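Local coordinates for endoribonuclease L-PSP/chorismate mutase-like domain-containing protein (PDB 2OTM) that is of unknown function but belongs to the YjgF-like, chorismate mutase-like trimeric proteins and may act as an endoribonuclease, at residues Thr5-Leu10 against Gly85-Arg89; Leu50-Leu56 against Leu142-Cys146; Ala68-Thr73 against Leu145-Tyr149; Gly98-Val102 against Thr136-Met140; His109-Asp114 against Arg132-Thr136. One frame throughout, in Å; residues are numbered along the deposited sequence. Where two conformers were deposited one is given.

Contact 1: Thr5-Leu10 against Gly85-Arg89; sequences TPESRL and GELSR
Helix 6-12 starts beside the loop that follows helix 62-84, with Thr5 CA 5.9 Å from Ser88 CA and Pro6 CA 6.0 Å from Leu87 CA. A side-chain N-cap opens the helix: Thr5, extended at phi/psi -92/163 with chi1 p, accepts through OG1 from Ser8 N at 3.0 Å, while Ser8 OG donates to Thr5 O at 2.7 Å. Across the gap, Gly85 leaves helix 62-84 with positive phi (85°), Glu86 is extended, and Leu87-Arg89 form a 3-10 turn. The N-terminal helix thus packs on the helical layer of the YjgF-like fold, at the C-terminal end of helix 62-84. The polar link comes from Glu7, whose m, p rotamer brings OE2 to 2.8 Å from Leu87 N in a nearly straight hydrogen bond; OE2 also forms a salt bridge with Lys81 of helix 62-84. Water 1 donates to Glu7 OE1 and Glu86 OE1, each at 2.7 Å, bridging two like charges, and accepts from Ser88 N at 2.9 Å. Among apolar contacts, Pro6 CB meets Leu87 CB at 3.7 Å, Leu10 CD1 meets Leu87 CD1 at 4.2 Å, and Phe124 of helix 109-124 touches both Pro6 and Leu87.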
# COMPACT_ATOMS: atom_id res chain seq x y z
N THR B 5 -21.34 -18.05 -13.40
CA THR B 5 -21.06 -17.13 -12.32
C THR B 5 -19.70 -17.51 -11.73
O THR B 5 -19.21 -18.63 -11.92
CB THR B 5 -22.10 -17.28 -11.21
OG1 THR B 5 -22.11 -18.64 -10.78
CG2 THR B 5 -23.54 -16.84 -11.66
N PRO B 6 -19.08 -16.59 -10.97
CA PRO B 6 -17.86 -16.94 -10.24
C PRO B 6 -18.10 -18.14 -9.30
O PRO B 6 -17.27 -19.04 -9.18
CB PRO B 6 -17.53 -15.65 -9.47
CG PRO B 6 -18.15 -14.58 -10.31
CD PRO B 6 -19.46 -15.19 -10.74
N GLU B 7 -19.27 -18.17 -8.70
CA GLU B 7 -19.64 -19.28 -7.85
C GLU B 7 -19.59 -20.61 -8.61
O GLU B 7 -19.08 -21.59 -8.08
CB GLU B 7 -21.02 -19.06 -7.24
CG GLU B 7 -21.09 -17.98 -6.16
CD GLU B 7 -21.31 -16.55 -6.68
OE1 GLU B 7 -21.22 -16.29 -7.91
OE2 GLU B 7 -21.57 -15.68 -5.82
N SER B 8 -20.09 -20.66 -9.86
CA SER B 8 -20.05 -21.92 -10.62
C SER B 8 -18.61 -22.34 -10.92
O SER B 8 -18.29 -23.55 -10.95
CB SER B 8 -20.89 -21.83 -11.91
OG SER B 8 -20.32 -20.92 -12.82
N ARG B 9 -17.74 -21.36 -11.13
CA ARG B 9 -16.34 -21.65 -11.41
C ARG B 9 -15.60 -22.18 -10.19
O ARG B 9 -14.71 -23.05 -10.31
CB ARG B 9 -15.65 -20.42 -11.95
CG ARG B 9 -16.16 -20.00 -13.32
CD ARG B 9 -15.43 -18.75 -13.78
NE ARG B 9 -16.12 -18.09 -14.88
CZ ARG B 9 -16.78 -16.93 -14.83
NH1 ARG B 9 -16.85 -16.20 -13.72
NH2 ARG B 9 -17.37 -16.48 -15.93
N LEU B 10 -15.96 -21.67 -9.01
CA LEU B 10 -15.45 -22.23 -7.76
C LEU B 10 -15.89 -23.69 -7.64
O LEU B 10 -15.10 -24.57 -7.31
CB LEU B 10 -15.95 -21.42 -6.55
CG LEU B 10 -15.34 -20.02 -6.34
CD1 LEU B 10 -16.20 -19.17 -5.42
CD2 LEU B 10 -13.86 -20.07 -5.82
N GLY B 85 -23.05 -10.57 -1.79
CA GLY B 85 -24.11 -11.57 -1.94
C GLY B 85 -23.92 -12.49 -3.12
O GLY B 85 -23.89 -13.72 -2.96
N GLU B 86 -23.82 -11.89 -4.31
CA GLU B 86 -23.61 -12.60 -5.55
C GLU B 86 -22.34 -12.03 -6.12
O GLU B 86 -22.26 -10.83 -6.36
CB GLU B 86 -24.79 -12.35 -6.49
CG GLU B 86 -26.08 -13.06 -6.09
CD GLU B 86 -26.01 -14.57 -6.28
OE1 GLU B 86 -25.31 -15.05 -7.21
OE2 GLU B 86 -26.66 -15.29 -5.50
N LEU B 87 -21.36 -12.89 -6.35
CA LEU B 87 -20.07 -12.45 -6.88
C LEU B 87 -20.21 -11.91 -8.31
O LEU B 87 -19.33 -11.20 -8.78
CB LEU B 87 -19.06 -13.59 -6.81
CG LEU B 87 -18.53 -13.96 -5.41
CD1 LEU B 87 -17.71 -15.23 -5.46
CD2 LEU B 87 -17.70 -12.82 -4.79
N SER B 88 -21.31 -12.25 -9.00
CA SER B 88 -21.62 -11.63 -10.30
C SER B 88 -21.78 -10.12 -10.25
O SER B 88 -21.73 -9.44 -11.26
CB SER B 88 -22.94 -12.19 -10.84
OG SER B 88 -22.78 -13.55 -11.15
N ARG B 89 -22.05 -9.61 -9.06
CA ARG B 89 -22.21 -8.17 -8.84
C ARG B 89 -20.89 -7.39 -8.94
O ARG B 89 -20.88 -6.15 -9.10
CB ARG B 89 -22.90 -7.92 -7.51
CG ARG B 89 -24.34 -8.49 -7.49
CD ARG B 89 -25.06 -8.36 -6.15
NE ARG B 89 -26.41 -8.93 -6.32
CZ ARG B 89 -27.13 -9.57 -5.40
NH1 ARG B 89 -26.71 -9.72 -4.16
NH2 ARG B 89 -28.33 -10.06 -5.73
O HOH W 1 -23.08 -14.50 -8.66

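Contact 2: Leu50-Leu56 against Leu142-Cys146; sequences LLYQGQL and LNSLC
Two irregular segments cross at a single beta bridge, Gln53 with Ser144, whose CA atoms are 4.4 Å apart. Tyr52 and Gln53 are extended, and Gly54 follows at phi/psi 152/-153, where a CB would be jammed against the preceding carbonyl oxygen. Opposite them, Leu142 and Asn143 have left-handed angles (61/16 and 55/28) before Ser144 extends. Leu145 is the main protrusion: in its t, p rotamer it fills the hollow formed by the curve of 52-56, with CB 3.8 Å from Tyr52 CB and CD1 3.3 Å from Leu56 N and 4.1 Å from Leu56 CB. At the other end, Leu50 (t, p) sets CD2 3.5 Å from Leu142 CB. Gly54 O lies 3.4 Å from Leu145 CA in a CA-H...O contact, and Gln53 CA approaches Asn143 O to 3.0 Å in another. Water 2 joins Gln53 OE1 (2.9 Å) to Asn143 ND2 (2.8 Å). The bridge fastens the loop before helix 62-84 to the entry of strand 146-153. Backbone polar groups and apolar side chains work together: Leu145 N donates to Tyr52 O at 3.0 Å, while the leucine side chain fills an apolar pocket bordered by Ala68 of helix 62-84.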
# COMPACT_ATOMS: atom_id res chain seq x y z
N LEU B 50 -4.74 -21.57 10.42
CA LEU B 50 -3.79 -20.82 9.61
C LEU B 50 -2.78 -21.81 9.10
O LEU B 50 -1.98 -22.35 9.86
CB LEU B 50 -3.13 -19.71 10.42
CG LEU B 50 -2.19 -18.83 9.62
CD1 LEU B 50 -2.94 -18.21 8.46
CD2 LEU B 50 -1.55 -17.76 10.53
N LEU B 51 -2.84 -22.10 7.81
CA LEU B 51 -2.15 -23.26 7.28
C LEU B 51 -0.67 -23.04 7.03
O LEU B 51 0.09 -24.00 7.03
CB LEU B 51 -2.86 -23.74 6.03
CG LEU B 51 -3.11 -25.22 5.84
CD1 LEU B 51 -3.93 -25.78 7.01
CD2 LEU B 51 -3.84 -25.40 4.52
N TYR B 52 -0.27 -21.80 6.82
CA TYR B 52 1.11 -21.44 6.49
C TYR B 52 1.64 -20.38 7.43
O TYR B 52 1.18 -19.23 7.42
CB TYR B 52 1.19 -20.93 5.08
CG TYR B 52 0.69 -21.91 4.06
CD1 TYR B 52 1.55 -22.82 3.49
CD2 TYR B 52 -0.62 -21.94 3.67
CE1 TYR B 52 1.11 -23.73 2.54
CE2 TYR B 52 -1.09 -22.87 2.73
CZ TYR B 52 -0.21 -23.74 2.17
OH TYR B 52 -0.64 -24.66 1.23
N GLN B 53 2.59 -20.79 8.26
CA GLN B 53 3.20 -19.89 9.21
C GLN B 53 4.70 -20.00 9.14
O GLN B 53 5.28 -21.00 9.56
CB GLN B 53 2.76 -20.25 10.61
CG GLN B 53 1.27 -20.13 10.83
CD GLN B 53 0.87 -20.64 12.19
OE1 GLN B 53 1.33 -20.15 13.20
NE2 GLN B 53 -0.02 -21.61 12.22
N GLY B 54 5.33 -18.98 8.60
CA GLY B 54 6.74 -19.00 8.43
C GLY B 54 7.14 -18.13 7.25
O GLY B 54 6.43 -17.21 6.90
N GLN B 55 8.26 -18.47 6.63
CA GLN B 55 8.91 -17.60 5.67
C GLN B 55 9.22 -18.35 4.38
O GLN B 55 9.73 -19.48 4.40
CB GLN B 55 10.21 -17.14 6.29
CG GLN B 55 10.98 -16.13 5.49
CD GLN B 55 12.20 -15.66 6.27
OE1 GLN B 55 13.14 -16.41 6.45
NE2 GLN B 55 12.17 -14.45 6.73
N LEU B 56 8.96 -17.69 3.26
CA LEU B 56 9.26 -18.26 1.93
C LEU B 56 10.75 -18.42 1.74
O LEU B 56 11.54 -17.50 1.98
CB LEU B 56 8.74 -17.32 0.83
CG LEU B 56 8.54 -17.96 -0.52
CD1 LEU B 56 7.39 -18.99 -0.40
CD2 LEU B 56 8.28 -16.86 -1.60
N LEU B 142 0.21 -13.11 13.13
CA LEU B 142 0.04 -14.54 13.35
C LEU B 142 1.19 -15.37 12.75
O LEU B 142 1.05 -16.57 12.59
CB LEU B 142 -1.32 -15.03 12.77
CG LEU B 142 -2.62 -14.33 13.25
CD1 LEU B 142 -3.86 -14.90 12.56
CD2 LEU B 142 -2.78 -14.47 14.73
N ASN B 143 2.32 -14.72 12.43
CA ASN B 143 3.39 -15.38 11.71
C ASN B 143 2.95 -16.01 10.41
O ASN B 143 3.57 -16.99 9.93
CB ASN B 143 4.07 -16.41 12.61
CG ASN B 143 5.38 -16.92 12.04
OD1 ASN B 143 6.13 -16.19 11.35
ND2 ASN B 143 5.68 -18.19 12.32
N SER B 144 1.91 -15.44 9.80
CA SER B 144 1.43 -15.91 8.52
C SER B 144 2.51 -15.79 7.44
O SER B 144 3.29 -14.86 7.42
CB SER B 144 0.20 -15.12 8.09
OG SER B 144 -0.41 -15.67 6.92
N LEU B 145 2.54 -16.74 6.52
CA LEU B 145 3.43 -16.62 5.37
C LEU B 145 3.01 -15.46 4.47
O LEU B 145 3.86 -14.82 3.85
CB LEU B 145 3.45 -17.91 4.59
CG LEU B 145 4.20 -17.92 3.27
CD1 LEU B 145 5.69 -17.68 3.52
CD2 LEU B 145 3.92 -19.26 2.67
N CYS B 146 1.71 -15.20 4.39
CA CYS B 146 1.23 -14.19 3.49
C CYS B 146 -0.05 -13.52 3.94
O CYS B 146 -0.77 -14.02 4.82
CB CYS B 146 1.02 -14.79 2.09
SG CYS B 146 -0.32 -16.02 1.96
O HOH W 2 4.11 -19.84 13.97

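Contact 3: Ala68-Thr73 against Leu145-Tyr149; sequences ACRLAT and LCLVY
Helix 62-84 lies across the face of the mixed sheet, and here its segment 68-73 packs on residues 146-149 of strand 146-153. The segment axes approach to 7.8 Å and run 42° apart in direction (signed crossing angle -42°), with Cys69 CA 6.6 Å from Cys146 CA and Ala72 CA 6.0 Å from Val148 CA. Such helix-on-sheet layering is the core of the chorismate mutase-like alpha+beta fold of YjgF-like proteins. Alternation along the strand sends Cys146 and Val148 toward the helix and Leu147 away from it. Cys146, with chi1 p, lays SG between the two alanines, 3.9 Å from Ala68 CB and 4.0 Å from Ala72 CB, and 3.6 Å from Ala68 O. Val148, with chi1 t, places CG2 3.7 Å from Ala72 CB and CG1 3.7 Å from Thr73 OG1. Leu145 (t, p) lies at the loop end, its CD2 3.7 Å from Ala68 CB. On the helix, Cys69 takes the m rotamer and reaches Leu100 of the neighbouring strand, while Thr73, also m, turns OG1 back to donate to Cys69 O at 2.7 Å. No hydrogen bond crosses the interface. The Cys69 and Cys146 SG atoms are 4.1 Å apart, far beyond disulfide length, so both residues act here as apolar filling, and small side chains allow the close approach.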
# COMPACT_ATOMS: atom_id res chain seq x y z
N ALA B 68 -0.26 -21.01 -0.79
CA ALA B 68 -0.66 -20.14 0.30
C ALA B 68 -1.38 -18.89 -0.19
O ALA B 68 -2.41 -18.51 0.36
CB ALA B 68 0.54 -19.73 1.12
N CYS B 69 -0.86 -18.27 -1.23
CA CYS B 69 -1.51 -17.07 -1.77
C CYS B 69 -2.83 -17.38 -2.42
O CYS B 69 -3.76 -16.55 -2.40
CB CYS B 69 -0.59 -16.38 -2.74
SG CYS B 69 0.88 -15.66 -1.94
N ARG B 70 -2.92 -18.57 -3.00
CA ARG B 70 -4.19 -19.05 -3.55
C ARG B 70 -5.22 -19.20 -2.43
O ARG B 70 -6.37 -18.76 -2.57
CB ARG B 70 -3.96 -20.37 -4.30
CG ARG B 70 -5.19 -20.98 -4.97
CD ARG B 70 -4.81 -22.28 -5.71
NE ARG B 70 -5.98 -23.02 -6.22
CZ ARG B 70 -6.56 -22.84 -7.42
NH1 ARG B 70 -6.11 -21.96 -8.28
NH2 ARG B 70 -7.61 -23.57 -7.75
N LEU B 71 -4.83 -19.81 -1.31
CA LEU B 71 -5.76 -20.02 -0.20
C LEU B 71 -6.17 -18.69 0.45
O LEU B 71 -7.34 -18.50 0.79
CB LEU B 71 -5.16 -20.97 0.83
CG LEU B 71 -6.02 -21.42 1.99
CD1 LEU B 71 -7.38 -22.00 1.55
CD2 LEU B 71 -5.20 -22.39 2.87
N ALA B 72 -5.22 -17.78 0.66
CA ALA B 72 -5.56 -16.44 1.17
C ALA B 72 -6.54 -15.71 0.26
O ALA B 72 -7.45 -15.00 0.71
CB ALA B 72 -4.26 -15.61 1.34
N THR B 73 -6.37 -15.90 -1.05
CA THR B 73 -7.24 -15.26 -2.04
C THR B 73 -8.63 -15.92 -2.02
O THR B 73 -9.64 -15.25 -2.15
CB THR B 73 -6.63 -15.29 -3.43
OG1 THR B 73 -5.36 -14.59 -3.40
CG2 THR B 73 -7.55 -14.61 -4.42
N LEU B 145 2.54 -16.74 6.52
CA LEU B 145 3.43 -16.62 5.37
C LEU B 145 3.01 -15.46 4.47
O LEU B 145 3.86 -14.82 3.85
CB LEU B 145 3.45 -17.91 4.59
CG LEU B 145 4.20 -17.92 3.27
CD1 LEU B 145 5.69 -17.68 3.52
CD2 LEU B 145 3.92 -19.26 2.67
N CYS B 146 1.71 -15.20 4.39
CA CYS B 146 1.23 -14.19 3.49
C CYS B 146 -0.05 -13.52 3.94
O CYS B 146 -0.77 -14.02 4.82
CB CYS B 146 1.02 -14.79 2.09
SG CYS B 146 -0.32 -16.02 1.96
N LEU B 147 -0.31 -12.39 3.31
CA LEU B 147 -1.54 -11.65 3.51
C LEU B 147 -1.98 -11.09 2.16
O LEU B 147 -1.15 -10.55 1.40
CB LEU B 147 -1.22 -10.53 4.51
CG LEU B 147 -2.16 -9.82 5.45
CD1 LEU B 147 -3.01 -10.76 6.29
CD2 LEU B 147 -1.27 -8.93 6.34
N VAL B 148 -3.28 -11.15 1.89
CA VAL B 148 -3.81 -10.70 0.62
C VAL B 148 -4.92 -9.68 0.87
O VAL B 148 -5.72 -9.83 1.80
CB VAL B 148 -4.35 -11.94 -0.21
CG1 VAL B 148 -5.26 -11.52 -1.32
CG2 VAL B 148 -3.15 -12.77 -0.73
N TYR B 149 -4.94 -8.64 0.03
CA TYR B 149 -5.96 -7.61 0.03
C TYR B 149 -6.50 -7.49 -1.39
O TYR B 149 -5.73 -7.42 -2.35
CB TYR B 149 -5.37 -6.25 0.42
CG TYR B 149 -4.79 -6.19 1.79
CD1 TYR B 149 -3.53 -6.71 2.08
CD2 TYR B 149 -5.46 -5.54 2.81
CE1 TYR B 149 -2.99 -6.63 3.36
CE2 TYR B 149 -4.94 -5.46 4.12
CZ TYR B 149 -3.70 -6.01 4.38
OH TYR B 149 -3.19 -5.90 5.65

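Contact 4: Gly98-Val102 against Thr136-Met140; sequences GVLNV and TNPVM
Selenomethionine Met140, with all three chi angles m, folds back over the end of strand 92-100: its SE lies 3.7 Å from Val99 CG1, its CE 3.6 Å from Val99 O and its CG 3.7 Å from Asn101 CB. The backbones run parallel at this point, with Leu100 bridged to Thr136 (CA-CA 4.9 Å) and Asn101 CA 5.3 Å from Asn137 CA. Asn137 N donates to Leu100 O at 3.0 Å, and Thr136 CA lies 3.1 Å from the same oxygen in a CA-H...O contact. On the face carrying Leu100 and Thr136, Val102 CG2 touches Thr136 CG2 at 3.4 Å. Beyond the bridge, the chain turns at Pro138 (-76/-24), then is extended again through Val139 and Met140. Asn101, chi1 t, directs OD1 to Gln55 NE2; water 3 donates to Pro138 O at 2.6 Å and weakly to Asn101 OD1 at 3.3 Å. Asn137 ND2 donates to Thr136 O at 2.8 Å, while its OD1 accepts from Thr136 N of the second subunit, and Thr136 OG1 bonds Val139 O of the third. This is the final parallel bridge between strands 92-100 and 131-136, set at a subunit interface of the trimer characteristic of YjgF-like proteins.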
# COMPACT_ATOMS: atom_id res chain seq x y z
N GLY B 98 -0.50 -7.89 -2.14
CA GLY B 98 -0.05 -9.04 -1.37
C GLY B 98 1.24 -8.79 -0.63
O GLY B 98 2.13 -8.12 -1.16
N VAL B 99 1.34 -9.35 0.57
CA VAL B 99 2.51 -9.29 1.41
C VAL B 99 2.95 -10.71 1.73
O VAL B 99 2.10 -11.56 2.07
CB VAL B 99 2.23 -8.62 2.79
CG1 VAL B 99 3.52 -8.36 3.52
CG2 VAL B 99 1.43 -7.31 2.65
N LEU B 100 4.25 -10.94 1.64
CA LEU B 100 4.85 -12.22 2.00
C LEU B 100 6.01 -12.02 2.93
O LEU B 100 6.72 -11.03 2.84
CB LEU B 100 5.34 -12.98 0.76
CG LEU B 100 4.22 -13.44 -0.21
CD1 LEU B 100 4.08 -12.51 -1.39
CD2 LEU B 100 4.46 -14.85 -0.70
N ASN B 101 6.25 -13.00 3.79
CA ASN B 101 7.50 -13.05 4.55
C ASN B 101 8.46 -13.92 3.75
O ASN B 101 8.14 -15.09 3.50
CB ASN B 101 7.29 -13.65 5.94
CG ASN B 101 8.53 -13.55 6.81
OD1 ASN B 101 9.59 -13.09 6.35
ND2 ASN B 101 8.41 -13.98 8.05
N VAL B 102 9.60 -13.34 3.32
CA VAL B 102 10.50 -13.98 2.35
C VAL B 102 11.93 -13.91 2.88
O VAL B 102 12.41 -12.88 3.34
CB VAL B 102 10.38 -13.29 0.93
CG1 VAL B 102 11.26 -13.98 -0.11
CG2 VAL B 102 8.93 -13.29 0.47
N THR B 136 7.45 -7.53 0.66
CA THR B 136 7.91 -8.46 1.63
C THR B 136 8.03 -7.72 2.94
O THR B 136 8.55 -6.59 3.00
CB THR B 136 9.25 -9.13 1.24
OG1 THR B 136 10.25 -8.12 1.07
CG2 THR B 136 9.09 -9.90 -0.08
N ASN B 137 7.63 -8.38 4.02
CA ASN B 137 7.79 -7.80 5.36
C ASN B 137 8.42 -8.83 6.27
O ASN B 137 8.18 -10.04 6.11
CB ASN B 137 6.43 -7.47 5.98
CG ASN B 137 5.71 -6.26 5.38
OD1 ASN B 137 4.59 -5.97 5.82
ND2 ASN B 137 6.31 -5.54 4.39
N PRO B 138 9.25 -8.39 7.22
CA PRO B 138 10.00 -9.34 8.05
C PRO B 138 9.18 -10.02 9.12
O PRO B 138 9.55 -11.12 9.60
CB PRO B 138 11.07 -8.48 8.69
CG PRO B 138 10.54 -7.11 8.66
CD PRO B 138 9.60 -7.00 7.52
N VAL B 139 8.10 -9.38 9.53
CA VAL B 139 7.26 -9.89 10.64
C VAL B 139 5.82 -9.78 10.18
O VAL B 139 5.41 -8.74 9.66
CB VAL B 139 7.48 -9.07 11.97
CG1 VAL B 139 6.49 -9.57 13.05
CG2 VAL B 139 8.94 -9.14 12.45
N MSE B 140 5.06 -10.83 10.40
CA MSE B 140 3.68 -10.92 9.90
C MSE B 140 2.69 -11.18 11.02
O MSE B 140 3.01 -11.89 11.97
CB MSE B 140 3.56 -12.07 8.87
CG MSE B 140 4.47 -11.96 7.71
SE MSE B 140 3.91 -10.57 6.47
CE MSE B 140 2.44 -11.54 5.64
O HOH W 3 11.78 -12.10 8.62

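Contact 5: His109-Asp114 against Arg132-Thr136; sequences HPKALD and RMIWT. With ACT (acetate ion), chain I.
Arg132 is the polar centre of this contact. Its NH1 forms a salt bridge with Asp114 OD1 at 2.9 Å, and its NH2 donates to Pro110 O at 3.2 Å, so one guanidinium bonds two successive turns of the helix. The elements belong to a beta-alpha-beta unit of the YjgF-like fold, in which helix 109-124 connects the parallel strands 92-100 and 131-136. Segment axes come within 9.6 Å and differ in direction by 127°, with Pro110 CA 7.4 Å from Ile134 CA and His109 CA 8.4 Å from Thr136 CA. An acetate, probably from the crystallisation liquor, pairs with the remaining side of the guanidinium: Arg132 NE donates to ACT O at 3.0 Å and Arg132 NH2 to ACT OXT at 2.8 Å. The third subunit closes in here, with Asn26 N of that subunit bonded to Asp114 OD1 and Tyr27 of that subunit packed on Arg132. Arg132 holds chi1 at 95°, between wells, and then runs fully extended to its guanidinium. Extended strand geometry turns Arg132, Ile134 and Thr136 toward the helix and Met133 and Trp135 away. Leu113 (t, p) lays CD2 over one guanidinium face, 3.6 Å from Arg132 NE, and 3.7 Å from Ile134 CD1. Ile134 CD1 also reaches His109 CD2 at 3.6 Å. Finally, His109, with chi1 p, receives Thr136 CG2 over its ring face in a CH-pi contact, 3.7 Å from the ring centroid.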
# COMPACT_ATOMS: atom_id res chain seq x y z
N HIS B 109 9.25 -14.60 -5.00
CA HIS B 109 7.96 -14.31 -4.42
C HIS B 109 6.94 -13.84 -5.42
O HIS B 109 5.77 -14.06 -5.22
CB HIS B 109 8.06 -13.38 -3.17
CG HIS B 109 8.79 -12.09 -3.40
ND1 HIS B 109 10.13 -12.05 -3.74
CD2 HIS B 109 8.38 -10.81 -3.31
CE1 HIS B 109 10.50 -10.79 -3.88
NE2 HIS B 109 9.45 -10.02 -3.63
N PRO B 110 7.35 -13.15 -6.50
CA PRO B 110 6.28 -12.88 -7.47
C PRO B 110 5.58 -14.15 -7.98
O PRO B 110 4.43 -14.12 -8.31
CB PRO B 110 7.02 -12.16 -8.61
CG PRO B 110 8.18 -11.52 -7.89
CD PRO B 110 8.62 -12.53 -6.90
N LYS B 111 6.31 -15.26 -8.07
CA LYS B 111 5.73 -16.51 -8.51
C LYS B 111 4.76 -17.04 -7.47
O LYS B 111 3.72 -17.55 -7.83
CB LYS B 111 6.80 -17.56 -8.77
CG LYS B 111 7.72 -17.22 -9.91
N ALA B 112 5.06 -16.84 -6.18
CA ALA B 112 4.14 -17.18 -5.11
C ALA B 112 2.87 -16.35 -5.19
O ALA B 112 1.78 -16.90 -5.12
CB ALA B 112 4.79 -16.99 -3.70
N LEU B 113 3.00 -15.04 -5.40
CA LEU B 113 1.83 -14.18 -5.51
C LEU B 113 0.95 -14.47 -6.73
O LEU B 113 -0.25 -14.15 -6.74
CB LEU B 113 2.21 -12.70 -5.44
CG LEU B 113 1.03 -11.74 -5.20
CD1 LEU B 113 0.22 -12.07 -3.95
CD2 LEU B 113 1.47 -10.28 -5.22
N ASP B 114 1.53 -15.10 -7.75
CA ASP B 114 0.73 -15.62 -8.86
C ASP B 114 -0.32 -16.62 -8.40
O ASP B 114 -1.27 -16.83 -9.12
CB ASP B 114 1.61 -16.27 -9.94
CG ASP B 114 2.29 -15.26 -10.85
OD1 ASP B 114 1.82 -14.10 -10.95
OD2 ASP B 114 3.31 -15.65 -11.47
N ARG B 132 -1.37 -5.06 -9.67
CA ARG B 132 -1.01 -5.58 -8.37
C ARG B 132 0.21 -4.92 -7.77
O ARG B 132 1.03 -4.31 -8.50
CB ARG B 132 -0.85 -7.12 -8.41
CG ARG B 132 0.53 -7.65 -8.61
CD ARG B 132 0.50 -9.19 -8.62
NE ARG B 132 1.84 -9.69 -8.77
CZ ARG B 132 2.18 -10.94 -9.06
NH1 ARG B 132 1.28 -11.88 -9.24
NH2 ARG B 132 3.47 -11.23 -9.15
N MSE B 133 0.25 -4.98 -6.43
CA MSE B 133 1.39 -4.56 -5.62
C MSE B 133 1.89 -5.76 -4.85
O MSE B 133 1.12 -6.66 -4.45
CB MSE B 133 0.99 -3.46 -4.62
CG MSE B 133 0.33 -2.26 -5.22
SE MSE B 133 0.23 -0.78 -3.88
CE MSE B 133 2.04 -0.15 -3.82
N ILE B 134 3.19 -5.79 -4.61
CA ILE B 134 3.76 -6.88 -3.86
C ILE B 134 4.75 -6.29 -2.86
O ILE B 134 5.47 -5.34 -3.18
CB ILE B 134 4.47 -7.90 -4.78
CG1 ILE B 134 4.84 -9.13 -3.98
CG2 ILE B 134 5.75 -7.24 -5.41
CD1 ILE B 134 5.18 -10.38 -4.84
N TRP B 135 4.74 -6.83 -1.64
CA TRP B 135 5.71 -6.42 -0.61
C TRP B 135 6.23 -7.65 0.12
O TRP B 135 5.57 -8.67 0.16
CB TRP B 135 5.07 -5.54 0.49
CG TRP B 135 4.48 -4.22 0.07
CD1 TRP B 135 5.10 -3.03 -0.13
CD2 TRP B 135 3.10 -4.00 -0.16
NE1 TRP B 135 4.18 -2.05 -0.47
CE2 TRP B 135 2.94 -2.63 -0.50
CE3 TRP B 135 1.98 -4.83 -0.13
CZ2 TRP B 135 1.71 -2.07 -0.76
CZ3 TRP B 135 0.76 -4.28 -0.39
CH2 TRP B 135 0.63 -2.91 -0.72
N THR B 136 7.45 -7.53 0.66
CA THR B 136 7.91 -8.46 1.63
C THR B 136 8.03 -7.72 2.94
O THR B 136 8.55 -6.59 3.00
CB THR B 136 9.25 -9.13 1.24
OG1 THR B 136 10.25 -8.12 1.07
CG2 THR B 136 9.09 -9.90 -0.08
C ACT I . 5.19 -8.00 -9.00
O ACT I . 4.00 -7.63 -8.72
OXT ACT I . 5.44 -9.24 -9.00
CH3 ACT I . 6.30 -7.03 -9.32

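From the N terminus, contact 1 closes the first long loop, bringing helix 6-12 to the loop after helix 62-84. Contacts 2 and 3 both open inside that loop and end beyond it on the shared residues Leu145 and Cys146, so each crosses contact 1. Contacts 4 and 5 come later in series with contact 1, and both nest inside the loops closed by contacts 2 and 3; they meet at Thr136. Contact 1 stands apart, its centre 28 Å from that of contact 2 and on the opposite side of the chain's centre. Contacts 3, 4 and 5 reach the same sheet, joining helices 62-84 and 109-124 to strands 146-153, 92-100 and 131-136, while contact 2 touches all three.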